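PDB 2PTM: hyperpolarization-activated (Ih) channel from Strongylocentrotus purpuratus, which probably conducts potassium across the cell membrane as a voltage-gated channel, and binds cyclic AMP through the C-terminal region described here. Local coordinates for residues G109-R114 and R150-A155; G143-L148 and E189-R194; D4-Q9 and R43-D48. All blocks are in the same frame, centred on the assembly; numbering follows the deposited sequence.

Contact 1: G109-R114 and R150-A155. With CMP (adenosine-3',5'-cyclic-monophosphate), chain C.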
# COMPACT_ATOMS: atom_id res chain seq x y z
N GLY A 109 -22.63 -20.00 3.58
CA GLY A 109 -23.52 -18.85 3.51
C GLY A 109 -22.85 -17.49 3.53
O GLY A 109 -23.52 -16.47 3.41
N THR A 110 -21.53 -17.46 3.67
CA THR A 110 -20.79 -16.20 3.67
C THR A 110 -20.25 -15.93 2.27
O THR A 110 -20.32 -16.79 1.40
CB THR A 110 -19.61 -16.25 4.66
OG1 THR A 110 -18.69 -17.27 4.25
CG2 THR A 110 -20.08 -16.55 6.08
N PHE A 111 -19.71 -14.73 2.06
CA PHE A 111 -18.99 -14.42 0.83
C PHE A 111 -17.57 -14.99 0.93
O PHE A 111 -17.02 -15.08 2.02
CB PHE A 111 -18.89 -12.91 0.60
CG PHE A 111 -20.20 -12.26 0.28
CD1 PHE A 111 -21.24 -12.99 -0.26
CD2 PHE A 111 -20.38 -10.89 0.50
CE1 PHE A 111 -22.44 -12.38 -0.57
CE2 PHE A 111 -21.59 -10.28 0.20
CZ PHE A 111 -22.62 -11.03 -0.34
N GLY A 112 -16.99 -15.34 -0.21
CA GLY A 112 -15.65 -15.89 -0.23
C GLY A 112 -14.66 -14.96 -0.89
O GLY A 112 -14.98 -14.30 -1.88
N ASP A 113 -13.45 -14.89 -0.34
CA ASP A 113 -12.42 -14.01 -0.89
C ASP A 113 -11.24 -14.77 -1.49
O ASP A 113 -10.35 -14.17 -2.08
CB ASP A 113 -11.94 -12.98 0.16
CG ASP A 113 -11.27 -13.63 1.36
OD1 ASP A 113 -11.29 -14.87 1.49
OD2 ASP A 113 -10.71 -12.88 2.20
N ARG A 114 -11.24 -16.09 -1.35
CA ARG A 114 -10.13 -16.90 -1.85
C ARG A 114 -10.50 -18.39 -1.84
O ARG A 114 -11.48 -18.79 -1.21
CB ARG A 114 -8.88 -16.66 -0.99
CG ARG A 114 -8.98 -17.12 0.48
CD ARG A 114 -7.94 -16.39 1.35
NE ARG A 114 -7.74 -17.01 2.66
CZ ARG A 114 -8.53 -16.81 3.71
NH1 ARG A 114 -9.60 -16.04 3.60
NH2 ARG A 114 -8.25 -17.40 4.87
N ARG A 150 -19.60 -16.37 -7.90
CA ARG A 150 -19.64 -15.05 -7.27
C ARG A 150 -20.87 -14.92 -6.37
O ARG A 150 -21.38 -13.82 -6.15
CB ARG A 150 -19.62 -13.95 -8.34
CG ARG A 150 -18.45 -14.06 -9.30
CD ARG A 150 -18.69 -13.27 -10.57
NE ARG A 150 -17.66 -13.55 -11.58
CZ ARG A 150 -17.73 -14.54 -12.46
NH1 ARG A 150 -18.79 -15.35 -12.47
NH2 ARG A 150 -16.75 -14.73 -13.33
N GLU A 151 -21.33 -16.05 -5.86
CA GLU A 151 -22.43 -16.10 -4.90
C GLU A 151 -21.89 -16.31 -3.49
O GLU A 151 -21.02 -15.56 -3.04
CB GLU A 151 -23.40 -17.23 -5.26
CG GLU A 151 -24.10 -17.06 -6.60
CD GLU A 151 -25.15 -15.97 -6.56
OE1 GLU A 151 -25.41 -15.43 -5.47
OE2 GLU A 151 -25.72 -15.66 -7.63
N ARG A 152 -22.40 -17.31 -2.79
CA ARG A 152 -21.97 -17.57 -1.42
C ARG A 152 -21.38 -18.96 -1.26
O ARG A 152 -21.60 -19.82 -2.09
CB ARG A 152 -23.13 -17.38 -0.45
CG ARG A 152 -23.75 -15.99 -0.52
CD ARG A 152 -25.00 -15.90 0.34
NE ARG A 152 -25.57 -14.55 0.32
CZ ARG A 152 -25.32 -13.64 1.26
NH1 ARG A 152 -24.53 -13.93 2.28
NH2 ARG A 152 -25.88 -12.43 1.18
N ARG A 153 -20.64 -19.17 -0.17
CA ARG A 153 -20.12 -20.49 0.19
C ARG A 153 -21.26 -21.50 0.32
O ARG A 153 -22.27 -21.21 0.96
CB ARG A 153 -19.37 -20.42 1.52
CG ARG A 153 -18.19 -19.43 1.55
CD ARG A 153 -17.08 -19.81 0.59
NE ARG A 153 -15.82 -19.16 0.93
CZ ARG A 153 -14.71 -19.24 0.20
NH1 ARG A 153 -14.70 -19.96 -0.92
NH2 ARG A 153 -13.60 -18.62 0.60
N VAL A 154 -21.11 -22.69 -0.28
CA VAL A 154 -22.21 -23.66 -0.29
C VAL A 154 -22.12 -24.71 0.81
O VAL A 154 -23.04 -25.52 0.98
CB VAL A 154 -22.39 -24.34 -1.67
CG1 VAL A 154 -22.48 -23.29 -2.76
CG2 VAL A 154 -21.25 -25.33 -1.95
N ALA A 155 -21.04 -24.68 1.57
CA ALA A 155 -20.80 -25.66 2.62
C ALA A 155 -19.81 -25.03 3.57
O ALA A 155 -19.16 -24.05 3.22
CB ALA A 155 -20.22 -26.94 2.02
P CMP C . -17.28 -22.96 -1.69
O1P CMP C . -18.84 -22.97 -1.81
O2P CMP C . -16.58 -21.80 -2.22
O5' CMP C . -17.10 -23.28 -0.12
C5' CMP C . -17.15 -24.55 0.47
C4' CMP C . -16.40 -25.61 -0.33
O4' CMP C . -16.71 -26.96 -0.02
C3' CMP C . -16.89 -25.51 -1.75
O3' CMP C . -16.82 -24.31 -2.44
C2' CMP C . -16.31 -26.73 -2.47
O2' CMP C . -14.91 -26.54 -2.66
C1' CMP C . -16.42 -27.71 -1.25
N9 CMP C . -17.47 -28.67 -1.44
C8 CMP C . -18.87 -28.49 -1.35
N7 CMP C . -19.55 -29.64 -1.54
C5 CMP C . -18.58 -30.61 -1.77
C6 CMP C . -18.60 -32.01 -2.05
N6 CMP C . -19.80 -32.68 -2.12
N1 CMP C . -17.42 -32.67 -2.25
C2 CMP C . -16.26 -31.97 -2.15
N3 CMP C . -16.07 -30.66 -1.89
C4 CMP C . -17.25 -30.02 -1.69
O HOH W 1 -15.70 -17.49 3.13
O HOH W 2 -18.66 -14.38 -2.62
O HOH W 3 -13.01 -16.74 2.60
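Gly-109 and Thr-110 meet Arg-153 through a pair of backbone hydrogen bonds: Gly-109 N gives to Arg-153 O at 2.9 Å, and Arg-153 N to Thr-110 O. The two loops run 93° apart, and the backbone pairing goes no further than this. Arg-153 then carries most of the contact with its side chain. Its chain bends at chi2 (-64°), which lays CD against the cAMP phosphate, while Gly-112 CA sits against one face of the guanidinium, toward its rim, 3.5 Å from CZ; a CB on Gly-112 would collide with CZ. NH2 gives an almost straight bond of 2.8 Å to Arg-114 O, NH1 reaches O2P of cAMP at 2.9 Å, and NE and NH2 each give to a water, all close to the guanidinium plane, so its rotation is fixed. One of those waters continues to Phe-111 O, the other to Asp-113 OD1, which is salt-bridged to Arg-114 NH1 and lies near Arg-153 only through this water; Arg-114 also pairs with Glu-58 of the second subunit. Val-154 N bonds O1P at 2.8 Å, and Arg-153 and Val-154 thus hold the phosphate in the pocket of the cyclic nucleotide-binding domain. Arg-152 stretches out from CG to NE obliquely across Phe-111, and CE1 of the ring sits over the centre of its guanidinium, 3.6 Å from CZ, with the two planes inclined by 36°. NH1 of Arg-152 gives to Gly-109 O at 3.0 Å, close to the guanidinium plane, and also bonds Glu-179 O of the second subunit. Loop 109-114 joins strand 104-106 to strand 114-118 and bonds through the Asp-113 backbone to Val-170, whereas 150-155 leads from helix 145-149, where Arg-153 packs on Cys-146, into strand 156-159.

Contact 2: G143-L148 and E189-R194. With CMP (adenosine-3',5'-cyclic-monophosphate), chain C.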
# COMPACT_ATOMS: atom_id res chain seq x y z
N GLY A 143 -13.23 -24.35 -1.84
CA GLY A 143 -13.53 -22.94 -1.75
C GLY A 143 -13.56 -22.29 -3.13
O GLY A 143 -13.54 -21.07 -3.26
N GLU A 144 -13.61 -23.12 -4.16
CA GLU A 144 -13.62 -22.61 -5.53
C GLU A 144 -15.02 -22.25 -6.02
O GLU A 144 -15.18 -21.40 -6.90
CB GLU A 144 -12.96 -23.60 -6.50
CG GLU A 144 -13.86 -24.75 -6.94
CD GLU A 144 -14.04 -25.82 -5.89
OE1 GLU A 144 -13.42 -25.75 -4.82
OE2 GLU A 144 -14.82 -26.76 -6.14
N ILE A 145 -16.04 -22.92 -5.49
CA ILE A 145 -17.40 -22.78 -6.04
C ILE A 145 -17.84 -21.33 -5.98
O ILE A 145 -18.29 -20.76 -6.98
CB ILE A 145 -18.45 -23.64 -5.28
CG1 ILE A 145 -18.10 -25.12 -5.30
CG2 ILE A 145 -19.83 -23.42 -5.88
CD1 ILE A 145 -17.74 -25.62 -6.63
N CYS A 146 -17.70 -20.75 -4.80
CA CYS A 146 -18.08 -19.36 -4.55
C CYS A 146 -17.35 -18.38 -5.49
O CYS A 146 -17.92 -17.38 -5.91
CB CYS A 146 -17.75 -19.02 -3.10
SG CYS A 146 -18.19 -17.39 -2.57
N LEU A 147 -16.10 -18.69 -5.82
CA LEU A 147 -15.33 -17.84 -6.74
C LEU A 147 -15.83 -17.96 -8.18
O LEU A 147 -15.69 -17.03 -8.97
CB LEU A 147 -13.84 -18.20 -6.69
CG LEU A 147 -13.15 -18.11 -5.33
CD1 LEU A 147 -11.65 -18.18 -5.53
CD2 LEU A 147 -13.53 -16.83 -4.65
N LEU A 148 -16.39 -19.11 -8.51
CA LEU A 148 -16.91 -19.34 -9.85
C LEU A 148 -18.29 -18.72 -10.03
O LEU A 148 -18.60 -18.17 -11.09
CB LEU A 148 -16.96 -20.85 -10.17
CG LEU A 148 -15.61 -21.56 -10.29
CD1 LEU A 148 -15.79 -23.09 -10.28
CD2 LEU A 148 -14.88 -21.10 -11.54
N GLU A 189 -15.93 -27.95 -14.28
CA GLU A 189 -16.40 -29.34 -14.32
C GLU A 189 -16.41 -30.04 -12.95
O GLU A 189 -17.33 -30.79 -12.65
CB GLU A 189 -15.64 -30.14 -15.38
CG GLU A 189 -15.83 -29.59 -16.79
CD GLU A 189 -14.85 -30.17 -17.81
OE1 GLU A 189 -14.00 -31.02 -17.43
OE2 GLU A 189 -14.93 -29.78 -18.99
N ILE A 190 -15.40 -29.79 -12.12
CA ILE A 190 -15.35 -30.34 -10.75
C ILE A 190 -16.36 -29.63 -9.82
O ILE A 190 -16.95 -30.24 -8.90
CB ILE A 190 -13.93 -30.23 -10.16
CG1 ILE A 190 -12.97 -31.23 -10.81
CG2 ILE A 190 -13.95 -30.45 -8.64
CD1 ILE A 190 -12.55 -30.91 -12.22
N ALA A 191 -16.55 -28.34 -10.04
CA ALA A 191 -17.51 -27.55 -9.29
C ALA A 191 -18.89 -28.15 -9.44
O ALA A 191 -19.61 -28.35 -8.47
CB ALA A 191 -17.51 -26.11 -9.77
N VAL A 192 -19.26 -28.44 -10.68
CA VAL A 192 -20.54 -29.09 -10.91
C VAL A 192 -20.52 -30.47 -10.24
O VAL A 192 -21.47 -30.84 -9.55
CB VAL A 192 -20.88 -29.19 -12.41
CG1 VAL A 192 -22.37 -29.07 -12.59
CG2 VAL A 192 -20.22 -28.09 -13.19
N ARG A 193 -19.43 -31.23 -10.43
CA ARG A 193 -19.32 -32.58 -9.88
C ARG A 193 -19.03 -32.57 -8.40
O ARG A 193 -18.39 -33.49 -7.88
CB ARG A 193 -18.21 -33.38 -10.56
CG ARG A 193 -18.43 -33.71 -12.00
CD ARG A 193 -17.76 -35.03 -12.33
NE ARG A 193 -17.86 -35.33 -13.75
CZ ARG A 193 -17.66 -36.53 -14.28
NH1 ARG A 193 -17.37 -37.56 -13.50
NH2 ARG A 193 -17.77 -36.70 -15.59
N ARG A 194 -19.44 -31.51 -7.73
CA ARG A 194 -19.56 -31.51 -6.29
C ARG A 194 -21.05 -31.28 -6.12
O ARG A 194 -21.53 -30.18 -5.89
CB ARG A 194 -18.62 -30.47 -5.67
CG ARG A 194 -17.16 -31.02 -5.63
CD ARG A 194 -16.03 -30.00 -5.34
NE ARG A 194 -14.79 -30.74 -5.03
CZ ARG A 194 -13.68 -30.21 -4.52
NH1 ARG A 194 -13.61 -28.92 -4.26
NH2 ARG A 194 -12.62 -30.98 -4.26
P CMP C . -17.28 -22.96 -1.69
O1P CMP C . -18.84 -22.97 -1.81
O2P CMP C . -16.58 -21.80 -2.22
O5' CMP C . -17.10 -23.28 -0.12
C5' CMP C . -17.15 -24.55 0.47
C4' CMP C . -16.40 -25.61 -0.33
O4' CMP C . -16.71 -26.96 -0.02
C3' CMP C . -16.89 -25.51 -1.75
O3' CMP C . -16.82 -24.31 -2.44
C2' CMP C . -16.31 -26.73 -2.47
O2' CMP C . -14.91 -26.54 -2.66
C1' CMP C . -16.42 -27.71 -1.25
N9 CMP C . -17.47 -28.67 -1.44
C8 CMP C . -18.87 -28.49 -1.35
N7 CMP C . -19.55 -29.64 -1.54
C5 CMP C . -18.58 -30.61 -1.77
C6 CMP C . -18.60 -32.01 -2.05
N6 CMP C . -19.80 -32.68 -2.12
N1 CMP C . -17.42 -32.67 -2.25
C2 CMP C . -16.26 -31.97 -2.15
N3 CMP C . -16.07 -30.66 -1.89
C4 CMP C . -17.25 -30.02 -1.69
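Between Glu-144 and Arg-194 lies the ribose hydroxyl O2' of cAMP, gripped by several groups: Gly-143 N gives to it at 2.9 Å, it gives to Glu-144 OE1 at 2.7 Å, and Arg-194 NH1 approaches to 3.1 Å. The other carboxylate oxygen, OE2 of Glu-144, forms a salt bridge of 3.1 Å with Arg-194 NH1, though the hydrogen bond within it is weak and the two flat groups are turned 57° apart. Glu-144 carries its CG between the backbone N and the carbonyl carbon (chi1 81°) and folds back at chi2, a compact shape with the carboxylate at the ribose. Arg-194 instead extends from CG to NE against one face of the adenine, with the purine N3 over one face of its guanidinium, 3.4 Å from NE; NH1 also bonds Tyr-141 O. An alanine in place of Arg-194 would probably leave Glu-144 OE2 without its counter-charge, Tyr-141 O without this donor, and adenine N3 without its cover. Farther from the nucleotide, Leu-148 CD1 packs on Ala-191 CB at 3.5 Å, bringing helices 145-149 and 181-192 together. At the phosphate, Cys-146 N gives to O2P at 3.0 Å, while Ile-145 N makes a weak bond to O3'. The N-terminal end of the helix, near Cys-146, therefore faces the phosphate, and its amide dipoles would probably favour the negative charge. This is the phosphate-binding cassette of a cyclic nucleotide-binding domain, with Arg-194, just after helix 181-192, laid against the adenine and ribose.

Contact 3: D4-Q9 and R43-D48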
# COMPACT_ATOMS: atom_id res chain seq x y z
N ASP A 4 20.69 -19.13 13.08
CA ASP A 4 20.87 -18.34 14.30
C ASP A 4 20.11 -17.02 14.24
O ASP A 4 19.47 -16.61 15.21
CB ASP A 4 22.34 -18.10 14.57
N SER A 5 20.18 -16.35 13.09
CA SER A 5 19.43 -15.11 12.88
C SER A 5 17.92 -15.39 12.80
O SER A 5 17.09 -14.58 13.24
CB SER A 5 19.91 -14.40 11.63
N SER A 6 17.58 -16.54 12.23
CA SER A 6 16.18 -16.95 12.13
C SER A 6 15.64 -17.35 13.51
O SER A 6 14.46 -17.13 13.82
CB SER A 6 16.04 -18.12 11.15
OG SER A 6 16.73 -19.27 11.61
N SER A 7 16.52 -17.90 14.34
CA SER A 7 16.15 -18.30 15.70
C SER A 7 15.90 -17.10 16.60
O SER A 7 14.97 -17.09 17.39
CB SER A 7 17.24 -19.19 16.30
OG SER A 7 17.43 -20.36 15.53
N ARG A 8 16.76 -16.08 16.47
CA ARG A 8 16.62 -14.85 17.25
C ARG A 8 15.32 -14.14 16.89
O ARG A 8 14.63 -13.61 17.75
CB ARG A 8 17.82 -13.93 17.02
N GLN A 9 15.00 -14.15 15.60
CA GLN A 9 13.78 -13.52 15.10
C GLN A 9 12.57 -14.13 15.80
O GLN A 9 11.64 -13.41 16.18
CB GLN A 9 13.67 -13.73 13.59
CG GLN A 9 12.58 -12.91 12.92
CD GLN A 9 13.06 -11.53 12.49
OE1 GLN A 9 14.25 -11.22 12.59
NE2 GLN A 9 12.14 -10.71 12.00
N ARG A 43 8.30 -23.36 14.02
CA ARG A 43 9.24 -24.33 14.57
C ARG A 43 10.53 -23.69 15.07
O ARG A 43 11.62 -24.26 14.91
CB ARG A 43 9.57 -25.41 13.53
CG ARG A 43 8.34 -26.16 13.01
CD ARG A 43 7.71 -27.02 14.09
NE ARG A 43 6.53 -27.75 13.61
CZ ARG A 43 6.60 -28.85 12.86
NH1 ARG A 43 7.78 -29.33 12.51
NH2 ARG A 43 5.49 -29.46 12.46
N GLY A 44 10.41 -22.51 15.67
CA GLY A 44 11.53 -21.87 16.34
C GLY A 44 12.39 -20.99 15.45
O GLY A 44 13.42 -20.48 15.88
N LYS A 45 11.95 -20.80 14.21
CA LYS A 45 12.73 -20.00 13.27
C LYS A 45 11.81 -19.18 12.37
O LYS A 45 10.88 -19.72 11.78
CB LYS A 45 13.63 -20.90 12.43
CG LYS A 45 14.78 -21.52 13.21
CD LYS A 45 15.56 -22.52 12.35
CE LYS A 45 16.82 -22.98 13.06
NZ LYS A 45 17.63 -23.89 12.20
N MET A 46 12.08 -17.89 12.29
CA MET A 46 11.33 -17.03 11.39
C MET A 46 12.25 -16.35 10.39
O MET A 46 12.94 -15.38 10.71
CB MET A 46 10.53 -15.98 12.16
CG MET A 46 9.40 -16.57 12.98
SD MET A 46 8.52 -15.30 13.90
CE MET A 46 7.20 -14.88 12.76
N PHE A 47 12.26 -16.87 9.17
CA PHE A 47 12.89 -16.20 8.05
C PHE A 47 11.85 -15.21 7.55
O PHE A 47 10.94 -14.84 8.30
CB PHE A 47 13.26 -17.23 6.99
CG PHE A 47 13.90 -18.47 7.54
CD1 PHE A 47 13.11 -19.52 8.00
CD2 PHE A 47 15.28 -18.60 7.61
CE1 PHE A 47 13.69 -20.67 8.52
CE2 PHE A 47 15.86 -19.74 8.12
CZ PHE A 47 15.07 -20.78 8.58
N ASP A 48 11.96 -14.78 6.30
CA ASP A 48 10.96 -13.86 5.75
C ASP A 48 10.41 -14.35 4.41
O ASP A 48 9.20 -14.50 4.25
CB ASP A 48 11.54 -12.45 5.61
CG ASP A 48 10.47 -11.40 5.38
OD1 ASP A 48 9.32 -11.77 5.06
OD2 ASP A 48 10.77 -10.19 5.52
O HOH W 4 15.79 -22.61 16.50
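Lys-45 runs its side chain past Ser-6 and Ser-7 at the start of helix 5-23. Its CB lies 3.6 Å from Ser-6 OG; CG, anti to the carbonyl carbon (chi1 -70°), comes to 3.4 Å from the same Ser-6 OG; CD stays beside that hydroxyl; and CE passes on to Ser-7 OG at 3.7 Å, the chain extended all the way toward NZ. Ser-6 also offers its CB to one face of the Phe-47 ring in a CH-pi contact, 3.8 Å from the ring centroid and displaced toward CE2. The backbones are tied by one hydrogen bond, Met-46 N to Ser-6 O at 2.9 Å, with the donor lying above the carbonyl plane. A water spans Ser-7 OG and Gly-44 O. Gln-9 CG touches the backbone O of Met-46 at 3.3 Å and lies 3.8 Å from Met-46 CB, the two side chains crossing at about a right angle. Glu-19 of the third subunit takes the Ser-5 and Ser-6 amides, and Tyr-23 of that subunit packs on Phe-47. Helix 5-23 thus begins against the loop between helices 28-42 and 50-55 in the C-linker, where Met-46 also packs on Tyr-10 and Lys-13.

Overall arrangement
Contacts 1 and 2 share one cAMP molecule and interlock: their segments alternate along the chain, their centres are 11 Å apart, and Cys-146 of one packs on Gly-112 and Glu-151 of the other. Contact 1, partly buried and built from two loops, works mainly through arginines, carbonyls and phosphate; contact 2, nearer the surface, brings two helices together through apolar side chains, with an acid-arginine pair beside the nucleotide. Contact 3 lies on the far side of the chain's centre, about 36 Å and 39 Å from these two, centre to centre. A surface helix-to-loop contact without ligand or salt bridge, it belongs to the C-linker and, like contact 1, borders another subunit.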